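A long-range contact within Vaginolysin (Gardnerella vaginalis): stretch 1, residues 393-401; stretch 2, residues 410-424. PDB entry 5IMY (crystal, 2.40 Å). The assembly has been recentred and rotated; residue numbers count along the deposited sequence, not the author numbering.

Stretch 1, residues 393-401: RYYIYWDEY
Stretch 2, residues 410-424: YVRSRAWEGNGKYRT

Two antiparallel strands of vaginolysin, one running through Tyr401 and on beyond this stretch, the other entering from earlier in the chain and ending at Ala415, pair at 154° between their N-to-C directions, their axes 4.7 Å apart at closest approach; with the loop after Ala415, the contact buries 1032 Å². Backbones are extended, with phi/psi of -160/165 at Trp398 and -135/164 at Arg414. The register sets Tyr397 opposite Ala415, Trp398 opposite Arg414, Asp399 opposite Ser413, Glu400 opposite Arg412 and Tyr401 opposite Val411, with CA-CA distances of 4.6, 5.5, 4.5, 5.2 and 4.4 Å. The wider pairs carry the hydrogen bonds: Glu400 N to Arg412 O is 3.0 Å, Arg412 N to Glu400 O 3.1 Å, Arg414 N to Trp398 O 2.9 Å, and Trp398 N to Arg414 O a weak 3.4 Å. Trp416 N extends the ladder to Ile396 O at 3.0 Å.

Arg414, which has the largest covered area (93 Å²), shares a sheet face with Trp398, Glu400 and Arg412. Its chi angles are m, m, t and -171°. The strand backbone sets CB over one face of the Trp398 indole, 3.8 Å from the centroid of the five-membered ring, a CH-pi contact; farther out, Arg414 NE reaches Glu400 OE1 at 3.0 Å in a salt bridge that is also a hydrogen bond. Glu400 (chi1 -90°, chi2 t, chi3 19°) has 82 Å² covered by the other stretch; its OE2 accepts a weak hydrogen bond from Trp398 NE1 at 3.3 Å. Trp398 holds chi1 p and chi2 92°, and its CZ3 lies 4.3 Å from Trp416 CB. One carboxylate thus ties the arginine to the indole beneath its CB.

The other face carries Tyr397, Asp399, Tyr401, Val411, Ser413 and Ala415. Val411 CG2 meets the edge of the Tyr401 ring, 3.5 Å from CE1, and Ala415 CB lies 4.0 Å from Tyr397 CD1.

Beyond the strand, Asn419 (phi/psi -79/-93, chi1 -112°) replaces regular strand pairing: its side-chain OD1 accepts Ile396 N at 2.8 Å and its backbone O accepts Tyr394 N at 3.3 Å. Its ND2 lies over one face of Tyr397, 3.8 Å from CZ. Arg393, with 86 Å² covered and chi angles m, t, m and -179°, lies along the loop; its CG packs 3.3 Å from Lys421 O and its CD 3.5 Å from Gly420 O. Arg423 (m, m, t, -173°) brings CG to 3.9 Å from Tyr394 CD2, while its NH2 donates to Gly418 O at 2.7 Å, bracing the loop.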

# COMPACT_ATOMS: atom_id res chain seq x y z
N ARG A 393 7.42 -36.84 4.02
CA ARG A 393 7.79 -35.49 4.42
C ARG A 393 6.88 -34.51 3.72
O ARG A 393 6.10 -34.88 2.84
CB ARG A 393 9.26 -35.20 4.10
CG ARG A 393 10.24 -36.00 4.94
CD ARG A 393 11.67 -35.50 4.77
NE ARG A 393 12.27 -35.94 3.52
CZ ARG A 393 13.51 -35.66 3.15
NH1 ARG A 393 14.29 -34.94 3.94
NH2 ARG A 393 13.97 -36.11 1.99
N TYR A 394 6.94 -33.25 4.11
CA TYR A 394 6.17 -32.21 3.46
C TYR A 394 7.08 -31.03 3.13
O TYR A 394 8.02 -30.72 3.87
CB TYR A 394 4.99 -31.74 4.33
CG TYR A 394 3.85 -32.74 4.43
CD1 TYR A 394 2.93 -32.87 3.40
CD2 TYR A 394 3.70 -33.54 5.55
CE1 TYR A 394 1.89 -33.77 3.48
CE2 TYR A 394 2.66 -34.45 5.64
CZ TYR A 394 1.76 -34.56 4.60
OH TYR A 394 0.72 -35.47 4.69
N TYR A 395 6.80 -30.39 2.00
CA TYR A 395 7.49 -29.17 1.59
C TYR A 395 6.43 -28.18 1.12
O TYR A 395 5.90 -28.31 0.01
CB TYR A 395 8.52 -29.46 0.50
CG TYR A 395 9.65 -30.35 0.97
CD1 TYR A 395 10.75 -29.82 1.63
CD2 TYR A 395 9.62 -31.72 0.75
CE1 TYR A 395 11.78 -30.63 2.06
CE2 TYR A 395 10.64 -32.53 1.18
CZ TYR A 395 11.72 -31.98 1.83
OH TYR A 395 12.75 -32.79 2.26
N ILE A 396 6.13 -27.20 1.96
CA ILE A 396 5.05 -26.25 1.72
C ILE A 396 5.62 -24.84 1.82
O ILE A 396 6.23 -24.49 2.84
CB ILE A 396 3.89 -26.45 2.72
CG1 ILE A 396 3.25 -27.82 2.50
CG2 ILE A 396 2.85 -25.34 2.57
CD1 ILE A 396 2.23 -28.21 3.55
N TYR A 397 5.43 -24.05 0.77
CA TYR A 397 5.88 -22.67 0.73
C TYR A 397 4.74 -21.78 0.24
O TYR A 397 3.80 -22.24 -0.41
CB TYR A 397 7.10 -22.49 -0.18
CG TYR A 397 8.17 -23.53 -0.01
CD1 TYR A 397 9.30 -23.28 0.76
CD2 TYR A 397 8.06 -24.77 -0.63
CE1 TYR A 397 10.29 -24.23 0.92
CE2 TYR A 397 9.05 -25.73 -0.48
CZ TYR A 397 10.15 -25.46 0.29
OH TYR A 397 11.13 -26.41 0.44
N TRP A 398 4.84 -20.49 0.56
CA TRP A 398 3.89 -19.50 0.07
C TRP A 398 4.53 -18.13 0.17
O TRP A 398 5.55 -17.94 0.84
CB TRP A 398 2.57 -19.56 0.85
CG TRP A 398 2.70 -19.15 2.29
CD1 TRP A 398 2.52 -17.90 2.80
CD2 TRP A 398 3.02 -20.00 3.40
NE1 TRP A 398 2.71 -17.91 4.16
CE2 TRP A 398 3.02 -19.19 4.55
CE3 TRP A 398 3.31 -21.36 3.53
CZ2 TRP A 398 3.30 -19.70 5.82
CZ3 TRP A 398 3.59 -21.86 4.79
CH2 TRP A 398 3.58 -21.03 5.92
N ASP A 399 3.92 -17.16 -0.51
CA ASP A 399 4.45 -15.81 -0.61
C ASP A 399 3.57 -14.84 0.17
O ASP A 399 2.34 -14.97 0.18
CB ASP A 399 4.54 -15.37 -2.07
CG ASP A 399 5.57 -16.17 -2.85
OD1 ASP A 399 6.65 -16.47 -2.29
OD2 ASP A 399 5.30 -16.50 -4.03
N GLU A 400 4.21 -13.87 0.81
CA GLU A 400 3.52 -12.80 1.54
C GLU A 400 3.88 -11.48 0.88
O GLU A 400 4.99 -10.97 1.05
CB GLU A 400 3.91 -12.82 3.02
CG GLU A 400 3.01 -13.70 3.88
CD GLU A 400 3.65 -14.08 5.20
OE1 GLU A 400 4.60 -13.39 5.63
OE2 GLU A 400 3.19 -15.06 5.81
N TYR A 401 2.94 -10.93 0.12
CA TYR A 401 3.14 -9.63 -0.50
C TYR A 401 2.86 -8.51 0.49
O TYR A 401 2.14 -8.68 1.48
CB TYR A 401 2.24 -9.46 -1.73
CG TYR A 401 2.63 -10.30 -2.93
CD1 TYR A 401 3.67 -11.22 -2.86
CD2 TYR A 401 1.97 -10.15 -4.14
CE1 TYR A 401 4.02 -11.98 -3.95
CE2 TYR A 401 2.31 -10.91 -5.24
CZ TYR A 401 3.34 -11.83 -5.14
OH TYR A 401 3.69 -12.58 -6.24
N TYR A 410 6.97 -5.26 -1.78
CA TYR A 410 7.95 -6.27 -1.40
C TYR A 410 7.24 -7.60 -1.29
O TYR A 410 6.01 -7.66 -1.18
CB TYR A 410 8.67 -5.92 -0.09
CG TYR A 410 7.76 -5.89 1.13
CD1 TYR A 410 7.37 -7.06 1.76
CD2 TYR A 410 7.32 -4.68 1.65
CE1 TYR A 410 6.54 -7.03 2.87
CE2 TYR A 410 6.49 -4.65 2.76
CZ TYR A 410 6.11 -5.83 3.36
OH TYR A 410 5.29 -5.79 4.47
N VAL A 411 8.02 -8.68 -1.30
CA VAL A 411 7.50 -10.03 -1.13
C VAL A 411 8.49 -10.82 -0.28
O VAL A 411 9.70 -10.74 -0.49
CB VAL A 411 7.25 -10.72 -2.49
CG1 VAL A 411 8.36 -10.42 -3.47
CG2 VAL A 411 7.09 -12.24 -2.32
N ARG A 412 7.96 -11.57 0.68
CA ARG A 412 8.76 -12.40 1.57
C ARG A 412 8.19 -13.81 1.53
O ARG A 412 7.03 -14.02 1.88
CB ARG A 412 8.74 -11.85 3.00
CG ARG A 412 9.51 -12.71 4.00
CD ARG A 412 9.35 -12.20 5.43
NE ARG A 412 10.21 -11.05 5.71
CZ ARG A 412 9.83 -9.78 5.65
NH1 ARG A 412 8.59 -9.45 5.32
NH2 ARG A 412 10.70 -8.82 5.94
N SER A 413 9.01 -14.77 1.11
CA SER A 413 8.57 -16.15 1.06
C SER A 413 8.58 -16.76 2.46
O SER A 413 9.25 -16.28 3.38
CB SER A 413 9.46 -16.98 0.13
OG SER A 413 9.02 -18.32 0.05
N ARG A 414 7.81 -17.84 2.61
CA ARG A 414 7.67 -18.52 3.89
C ARG A 414 7.78 -20.02 3.67
O ARG A 414 7.65 -20.52 2.55
CB ARG A 414 6.34 -18.18 4.57
CG ARG A 414 6.22 -16.74 5.01
CD ARG A 414 6.79 -16.53 6.40
NE ARG A 414 6.72 -15.14 6.81
CZ ARG A 414 7.30 -14.64 7.90
NH1 ARG A 414 8.01 -15.43 8.70
NH2 ARG A 414 7.18 -13.35 8.19
N ALA A 415 8.01 -20.74 4.77
CA ALA A 415 8.06 -22.19 4.76
C ALA A 415 7.34 -22.72 5.98
O ALA A 415 7.50 -22.20 7.09
CB ALA A 415 9.50 -22.70 4.72
N TRP A 416 6.54 -23.76 5.78
CA TRP A 416 5.88 -24.45 6.88
C TRP A 416 6.92 -24.94 7.88
O TRP A 416 7.88 -25.62 7.51
CB TRP A 416 5.05 -25.61 6.32
CG TRP A 416 4.48 -26.60 7.31
CD1 TRP A 416 4.45 -27.95 7.17
CD2 TRP A 416 3.84 -26.31 8.56
NE1 TRP A 416 3.84 -28.53 8.26
CE2 TRP A 416 3.45 -27.54 9.12
CE3 TRP A 416 3.56 -25.13 9.26
CZ2 TRP A 416 2.80 -27.63 10.35
CZ3 TRP A 416 2.91 -25.22 10.48
CH2 TRP A 416 2.54 -26.46 11.01
N GLU A 417 6.75 -24.56 9.16
CA GLU A 417 7.75 -24.90 10.17
C GLU A 417 8.03 -26.39 10.19
O GLU A 417 9.18 -26.81 10.40
CB GLU A 417 7.30 -24.42 11.55
CG GLU A 417 6.30 -25.32 12.27
CD GLU A 417 6.13 -24.96 13.74
OE1 GLU A 417 6.84 -24.05 14.21
OE2 GLU A 417 5.30 -25.60 14.42
N GLY A 418 7.01 -27.21 9.97
CA GLY A 418 7.17 -28.64 9.94
C GLY A 418 7.34 -29.17 8.53
O GLY A 418 6.58 -30.04 8.10
N ASN A 419 8.32 -28.64 7.81
CA ASN A 419 8.51 -29.02 6.41
C ASN A 419 9.21 -30.37 6.31
O ASN A 419 8.54 -31.41 6.33
CB ASN A 419 9.29 -27.93 5.66
CG ASN A 419 8.44 -27.21 4.62
OD1 ASN A 419 7.23 -27.40 4.55
ND2 ASN A 419 9.09 -26.39 3.80
N GLY A 420 10.53 -30.39 6.20
CA GLY A 420 11.24 -31.61 5.90
C GLY A 420 11.36 -32.58 7.06
O GLY A 420 12.41 -33.20 7.26
N LYS A 421 10.28 -32.74 7.83
CA LYS A 421 10.26 -33.64 8.97
C LYS A 421 9.66 -34.99 8.59
O LYS A 421 8.75 -35.07 7.76
CB LYS A 421 9.46 -33.03 10.12
CG LYS A 421 10.19 -31.95 10.89
CD LYS A 421 9.24 -31.19 11.79
CE LYS A 421 9.96 -30.14 12.62
NZ LYS A 421 9.02 -29.41 13.52
N TYR A 422 10.19 -36.04 9.20
CA TYR A 422 9.69 -37.39 8.94
C TYR A 422 8.30 -37.56 9.53
O TYR A 422 8.08 -37.31 10.72
CB TYR A 422 10.65 -38.43 9.51
CG TYR A 422 11.99 -38.48 8.82
CD1 TYR A 422 12.08 -38.83 7.48
CD2 TYR A 422 13.16 -38.19 9.50
CE1 TYR A 422 13.30 -38.87 6.83
CE2 TYR A 422 14.39 -38.23 8.86
CZ TYR A 422 14.45 -38.58 7.53
OH TYR A 422 15.67 -38.63 6.88
N ARG A 423 7.36 -38.00 8.70
CA ARG A 423 5.99 -38.27 9.11
C ARG A 423 5.74 -39.76 8.97
O ARG A 423 5.93 -40.33 7.89
CB ARG A 423 5.00 -37.48 8.25
CG ARG A 423 5.34 -36.00 8.10
CD ARG A 423 5.25 -35.26 9.42
NE ARG A 423 5.70 -33.88 9.30
CZ ARG A 423 5.85 -33.05 10.33
NH1 ARG A 423 5.61 -33.46 11.57
NH2 ARG A 423 6.26 -31.80 10.12
N THR A 424 5.31 -40.40 10.06
CA THR A 424 5.21 -41.85 10.13
C THR A 424 3.78 -42.27 10.47
O THR A 424 2.95 -41.48 10.92
CB THR A 424 6.18 -42.42 11.17
OG1 THR A 424 6.01 -43.84 11.25
CG2 THR A 424 5.94 -41.80 12.54